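Local coordinates for UDP-N-Acetylenolpyruvylglucosamine Reductase (Thermus caldophilus, PDB 2GQT), which catalyses the reduction of UDP-N-acetylenolpyruvylglucosamine to UDP-N-acetylmuramate, a step of bacterial cell-wall synthesis, with FAD as its cofactor, at residues A[63-68]-A[159-164]; A[26-31]-A[67-72]. All blocks are in the same frame, centred on the assembly; numbering follows the deposited sequence.

Interaction 1 (A[63-68]-A[159-164]); sequences IRLAGE and GGIVTR. With FAD (flavin-adenine dinucleotide), chain C.
Leu65 and Ile161 meet beside the adenine of FAD in this MurB-family reductase, where strand 61-65 of a four-stranded mixed sheet faces strand 161-171 of an antiparallel sheet. The two short segments run nearly parallel, at 17°, but their axes stay 9.5 Å apart, so side chains rather than backbone bonds bridge the strands.

The apolar part is carried by branch ends. CD1 of Leu65 lies 4.0 Å from CG2 of Ile161 and approaches Val162 O; two residues earlier, CD1 of Ile63 comes 4.3 Å from CD1 of Ile161. Leu34 of helix 31-37 and Tyr42 and Val44 of strand 42-44 also touch Ile161.

The backbone of Val162 binds the adenine. Val162 N donates to FAD N1A at 2.9 Å, and FAD N6A returns a bond to Val162 O, so one residue reads two adjacent positions of the adenine while Leu65 CD1 lies 3.7 Å from N6A.

Beyond the apolar patch comes a salt bridge. Glu68 has CG between its backbone N and carbonyl carbon (chi1 74°), and its side chain crosses that of Arg164 at about a right angle. NH2 of Arg164 meets OE2 of Glu68 at 2.5 Å, on the anti side of the carboxylate, in a bent bond (N-H...O 138°); NH1 pairs with Glu132. A water oxygen accepts from Arg164 NE and donates to Glu68 O, 3.0 Å from each.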
# COMPACT_ATOMS: atom_id res chain seq x y z
N ILE A 63 -6.98 -3.45 12.50
CA ILE A 63 -7.74 -4.51 11.86
C ILE A 63 -7.03 -5.01 10.60
O ILE A 63 -6.63 -4.22 9.74
CB ILE A 63 -9.16 -4.04 11.51
CG1 ILE A 63 -9.94 -3.68 12.78
CG2 ILE A 63 -9.90 -5.11 10.71
CD1 ILE A 63 -11.27 -3.03 12.53
N ARG A 64 -6.87 -6.33 10.53
CA ARG A 64 -6.39 -7.04 9.34
C ARG A 64 -7.53 -7.87 8.80
O ARG A 64 -8.21 -8.57 9.56
CB ARG A 64 -5.25 -8.01 9.71
CG ARG A 64 -3.92 -7.40 10.02
CD ARG A 64 -2.86 -8.49 10.07
NE ARG A 64 -3.27 -9.71 10.79
CZ ARG A 64 -2.54 -10.82 10.82
NH1 ARG A 64 -1.38 -10.86 10.17
NH2 ARG A 64 -2.95 -11.88 11.50
N LEU A 65 -7.72 -7.84 7.49
CA LEU A 65 -8.77 -8.61 6.84
C LEU A 65 -8.22 -9.91 6.30
O LEU A 65 -7.32 -9.92 5.46
CB LEU A 65 -9.39 -7.80 5.70
CG LEU A 65 -9.99 -6.44 6.05
CD1 LEU A 65 -10.40 -5.74 4.77
CD2 LEU A 65 -11.16 -6.56 7.02
N ALA A 66 -8.77 -11.01 6.80
CA ALA A 66 -8.36 -12.34 6.37
C ALA A 66 -9.62 -13.17 6.09
O ALA A 66 -10.67 -12.61 5.81
CB ALA A 66 -7.46 -12.98 7.42
N GLY A 67 -9.51 -14.50 6.12
CA GLY A 67 -10.67 -15.36 5.92
C GLY A 67 -11.39 -15.06 4.63
O GLY A 67 -10.79 -15.05 3.56
N GLU A 68 -12.69 -14.79 4.71
CA GLU A 68 -13.49 -14.53 3.51
C GLU A 68 -12.98 -13.31 2.73
O GLU A 68 -13.21 -13.19 1.52
CB GLU A 68 -14.96 -14.36 3.86
CG GLU A 68 -15.32 -13.05 4.54
CD GLU A 68 -16.81 -12.86 4.69
OE1 GLU A 68 -17.41 -13.59 5.51
OE2 GLU A 68 -17.37 -11.98 4.01
N GLY A 159 -14.26 6.54 8.01
CA GLY A 159 -14.06 5.27 8.68
C GLY A 159 -14.17 4.05 7.77
O GLY A 159 -14.12 2.91 8.24
N GLY A 160 -14.29 4.28 6.46
CA GLY A 160 -14.58 3.21 5.51
C GLY A 160 -13.49 2.16 5.41
O GLY A 160 -12.30 2.47 5.32
N ILE A 161 -13.92 0.90 5.43
CA ILE A 161 -13.03 -0.23 5.22
C ILE A 161 -13.41 -0.88 3.89
O ILE A 161 -14.53 -1.36 3.73
CB ILE A 161 -13.15 -1.26 6.36
CG1 ILE A 161 -12.89 -0.58 7.71
CG2 ILE A 161 -12.20 -2.44 6.12
CD1 ILE A 161 -13.02 -1.52 8.89
N VAL A 162 -12.49 -0.86 2.92
CA VAL A 162 -12.71 -1.59 1.68
C VAL A 162 -12.66 -3.09 2.00
O VAL A 162 -11.69 -3.56 2.60
CB VAL A 162 -11.64 -1.24 0.64
CG1 VAL A 162 -11.83 -2.04 -0.64
CG2 VAL A 162 -11.66 0.27 0.36
N THR A 163 -13.72 -3.80 1.64
CA THR A 163 -13.83 -5.22 2.00
C THR A 163 -13.74 -6.16 0.80
O THR A 163 -13.32 -7.31 0.96
CB THR A 163 -15.14 -5.49 2.76
OG1 THR A 163 -16.22 -4.89 2.04
CG2 THR A 163 -15.06 -4.89 4.14
N ARG A 164 -14.08 -5.66 -0.38
CA ARG A 164 -14.23 -6.49 -1.57
C ARG A 164 -14.32 -5.59 -2.79
O ARG A 164 -14.87 -4.50 -2.69
CB ARG A 164 -15.57 -7.22 -1.44
CG ARG A 164 -15.67 -8.63 -1.86
CD ARG A 164 -16.95 -9.16 -1.22
NE ARG A 164 -16.59 -10.12 -0.19
CZ ARG A 164 -16.87 -10.05 1.11
NH1 ARG A 164 -17.57 -9.06 1.64
NH2 ARG A 164 -16.45 -11.04 1.88
PA FAD C . -0.90 -0.13 4.02
O1A FAD C . 0.46 0.43 3.90
O2A FAD C . -1.15 -1.27 4.94
O5B FAD C . -1.95 1.00 4.37
C5B FAD C . -1.94 2.22 3.62
C4B FAD C . -3.22 2.98 3.88
O4B FAD C . -4.33 2.21 3.37
C3B FAD C . -3.52 3.24 5.36
O3B FAD C . -4.23 4.47 5.46
C2B FAD C . -4.44 2.07 5.71
O2B FAD C . -5.29 2.37 6.82
C1B FAD C . -5.27 1.98 4.44
N9A FAD C . -5.91 0.67 4.20
C8A FAD C . -5.30 -0.52 4.06
N7A FAD C . -6.21 -1.46 3.83
C5A FAD C . -7.41 -0.87 3.79
C6A FAD C . -8.73 -1.31 3.61
N6A FAD C . -9.04 -2.59 3.37
N1A FAD C . -9.72 -0.40 3.65
C2A FAD C . -9.47 0.90 3.88
N3A FAD C . -8.24 1.37 4.08
C4A FAD C . -7.22 0.49 4.04
N1 FAD C . 2.57 2.87 -4.54
C2 FAD C . 2.12 3.27 -5.78
O2 FAD C . 1.11 3.95 -5.87
N3 FAD C . 2.83 2.93 -6.92
C4 FAD C . 3.99 2.16 -6.86
O4 FAD C . 4.59 1.86 -7.90
C4X FAD C . 4.43 1.74 -5.61
N5 FAD C . 5.59 0.98 -5.49
C5X FAD C . 5.99 0.52 -4.23
C6 FAD C . 7.11 -0.30 -4.14
C7 FAD C . 7.53 -0.80 -2.91
C7M FAD C . 8.76 -1.71 -2.83
C8 FAD C . 6.82 -0.45 -1.76
C8M FAD C . 7.27 -0.98 -0.39
C9 FAD C . 5.70 0.38 -1.85
C9A FAD C . 5.27 0.87 -3.08
N10 FAD C . 4.15 1.70 -3.19
C10 FAD C . 3.72 2.10 -4.46
C1' FAD C . 3.41 2.19 -2.00
C2' FAD C . 2.35 1.20 -1.51
O2' FAD C . 2.61 -0.13 -2.02
C3' FAD C . 0.93 1.60 -1.94
O3' FAD C . 0.59 2.86 -1.35
C4' FAD C . -0.10 0.53 -1.55
O4' FAD C . -1.36 0.85 -2.16
C5' FAD C . -0.30 0.39 -0.04
O5' FAD C . -1.12 -0.76 0.16
P FAD C . -0.96 -1.62 1.50
O1P FAD C . -1.97 -2.69 1.43
O2P FAD C . 0.45 -1.96 1.77
O3P FAD C . -1.48 -0.52 2.56
O HOH W 1 -14.31 -11.89 -0.99

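Interaction 2 (A[26-31]-A[67-72]); sequences WTVETR and GEFQTY
Phe69 lays CE1 of its ring against CG1 of Val28, 3.6 Å away, where strand 22-28 gives way to helix 31-37 in the FAD-binding domain. The partner is the short 3-10 turn 68-69 that follows the neighbouring parallel strand 61-65. With CG1 anti to the backbone N (chi1 166°), Val28 turns this methyl to the ring. The ring meets Thr30 O at its edge, 3.6 Å from CE1, and its CZ comes 4.0 Å from Arg31 N. Thr30 is the N-cap of the helix, its OG1 bonded to Glu33 N.

One backbone bond ties the two pieces together: Glu68 N donates to Glu29 O over 3.0 Å, with a fairly straight N-H...O angle of 161°. Just before it, Gly67 sits with its CA against CB and CG of Glu29. A side chain at this glycine would point toward Glu29 and its CB would collide with that of Glu29. Gln70 N then bonds to Gly67 O, closing the turn.

Above the Phe69 ring, CG of Glu68 lies 3.9 Å from the plane, over its centre. The carboxylate ends beside the start of the helix, with OE1 3.5 Å from Thr30 CA. OE2, salt-bridged to Arg164, also rests 3.3 Å from CG of Arg31. An alanine in place of Glu68 would probably uncover that part of the ring face, open a gap beside Arg31 CG and leave Arg164 NH2 without its carboxylate mate. The charged groups of Arg31 and Glu68 themselves are not in contact, NE of Arg31 staying 5.3 Å from OE2 of Glu68.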
# COMPACT_ATOMS: atom_id res chain seq x y z
N TRP A 26 -6.34 -7.02 15.47
CA TRP A 26 -7.56 -7.81 15.32
C TRP A 26 -7.60 -8.41 13.92
O TRP A 26 -7.69 -7.67 12.94
CB TRP A 26 -8.78 -6.89 15.50
CG TRP A 26 -8.98 -6.42 16.90
CD1 TRP A 26 -8.12 -5.68 17.65
CD2 TRP A 26 -10.13 -6.66 17.71
NE1 TRP A 26 -8.66 -5.46 18.90
CE2 TRP A 26 -9.89 -6.05 18.96
CE3 TRP A 26 -11.34 -7.34 17.51
CZ2 TRP A 26 -10.82 -6.10 20.01
CZ3 TRP A 26 -12.26 -7.39 18.56
CH2 TRP A 26 -11.99 -6.77 19.78
N THR A 27 -7.51 -9.73 13.81
CA THR A 27 -7.57 -10.41 12.52
C THR A 27 -8.99 -10.90 12.30
O THR A 27 -9.47 -11.78 13.02
CB THR A 27 -6.53 -11.55 12.42
OG1 THR A 27 -5.23 -11.01 12.68
CG2 THR A 27 -6.54 -12.17 11.03
N VAL A 28 -9.66 -10.30 11.32
CA VAL A 28 -11.08 -10.50 11.04
C VAL A 28 -11.26 -11.45 9.86
O VAL A 28 -10.64 -11.24 8.82
CB VAL A 28 -11.75 -9.12 10.70
CG1 VAL A 28 -13.12 -9.31 10.06
CG2 VAL A 28 -11.84 -8.25 11.94
N GLU A 29 -12.11 -12.46 10.01
CA GLU A 29 -12.33 -13.44 8.95
C GLU A 29 -13.74 -13.44 8.37
O GLU A 29 -13.98 -14.06 7.33
CB GLU A 29 -12.01 -14.85 9.45
CG GLU A 29 -10.54 -15.08 9.74
CD GLU A 29 -10.23 -16.52 10.08
OE1 GLU A 29 -11.16 -17.27 10.44
OE2 GLU A 29 -9.05 -16.90 9.99
N THR A 30 -14.67 -12.76 9.03
CA THR A 30 -16.08 -12.80 8.65
C THR A 30 -16.72 -11.42 8.77
O THR A 30 -16.19 -10.53 9.44
CB THR A 30 -16.90 -13.76 9.53
OG1 THR A 30 -17.00 -13.23 10.86
CG2 THR A 30 -16.27 -15.15 9.59
N ARG A 31 -17.88 -11.26 8.14
CA ARG A 31 -18.61 -10.00 8.22
C ARG A 31 -19.00 -9.69 9.66
O ARG A 31 -18.89 -8.54 10.10
CB ARG A 31 -19.84 -10.02 7.31
CG ARG A 31 -19.53 -10.24 5.83
CD ARG A 31 -20.70 -9.82 4.95
NE ARG A 31 -21.97 -9.93 5.66
CZ ARG A 31 -23.10 -9.35 5.30
NH1 ARG A 31 -23.17 -8.59 4.20
NH2 ARG A 31 -24.19 -9.52 6.04
N GLY A 67 -9.51 -14.50 6.12
CA GLY A 67 -10.67 -15.36 5.92
C GLY A 67 -11.39 -15.06 4.63
O GLY A 67 -10.79 -15.05 3.56
N GLU A 68 -12.69 -14.79 4.71
CA GLU A 68 -13.49 -14.53 3.51
C GLU A 68 -12.98 -13.31 2.73
O GLU A 68 -13.21 -13.19 1.52
CB GLU A 68 -14.96 -14.36 3.86
CG GLU A 68 -15.32 -13.05 4.54
CD GLU A 68 -16.81 -12.86 4.69
OE1 GLU A 68 -17.41 -13.59 5.51
OE2 GLU A 68 -17.37 -11.98 4.01
N PHE A 69 -12.27 -12.41 3.42
CA PHE A 69 -11.75 -11.20 2.79
C PHE A 69 -10.48 -11.45 1.97
O PHE A 69 -9.98 -10.54 1.33
CB PHE A 69 -11.55 -10.09 3.82
CG PHE A 69 -12.79 -9.76 4.59
CD1 PHE A 69 -12.92 -10.15 5.92
CD2 PHE A 69 -13.85 -9.10 3.99
CE1 PHE A 69 -14.08 -9.87 6.64
CE2 PHE A 69 -15.02 -8.81 4.70
CZ PHE A 69 -15.13 -9.21 6.02
N GLN A 70 -9.95 -12.68 2.01
CA GLN A 70 -8.76 -13.07 1.23
C GLN A 70 -9.10 -14.03 0.08
O GLN A 70 -8.23 -14.50 -0.65
CB GLN A 70 -7.72 -13.73 2.15
CG GLN A 70 -6.77 -12.83 2.90
CD GLN A 70 -5.81 -13.64 3.75
OE1 GLN A 70 -4.59 -13.60 3.55
NE2 GLN A 70 -6.36 -14.43 4.66
N THR A 71 -10.37 -14.36 -0.08
CA THR A 71 -10.75 -15.18 -1.21
C THR A 71 -11.12 -14.29 -2.40
O THR A 71 -11.48 -13.11 -2.24
CB THR A 71 -11.88 -16.14 -0.88
OG1 THR A 71 -13.05 -15.40 -0.56
CG2 THR A 71 -11.53 -17.01 0.32
N TYR A 72 -11.01 -14.84 -3.61
CA TYR A 72 -11.16 -14.04 -4.81
C TYR A 72 -11.61 -14.86 -6.00
O TYR A 72 -11.35 -16.07 -6.09
CB TYR A 72 -9.85 -13.31 -5.16
CG TYR A 72 -8.72 -14.24 -5.53
CD1 TYR A 72 -8.45 -14.56 -6.87
CD2 TYR A 72 -7.93 -14.84 -4.55
CE1 TYR A 72 -7.43 -15.43 -7.21
CE2 TYR A 72 -6.91 -15.71 -4.89
CZ TYR A 72 -6.66 -16.00 -6.22
OH TYR A 72 -5.64 -16.87 -6.56

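How the interactions relate
Interactions 1 and 2 share Gly67 and Glu68, and their centres lie 7 Å apart. The turn after strand 61-65 thus faces two ways: in interaction 2 it packs on the junction between strand 22-28 and helix 31-37, in interaction 1 it reaches strand 161-171. Strands 22-28 and 61-65 are neighbours in one sheet, and Ala66 N lies 2.8 Å from Val28 O, probably a hydrogen bond. Phe69 of interaction 2 also packs toward interaction 1, its CD2 3.6 Å from Thr163 O. FAD touches interaction 1 directly, through its adenine, whereas the Phe69 side chain stays about 8 Å from the cofactor. Both contacts lie away from the active-site residues Arg152 and Cys199.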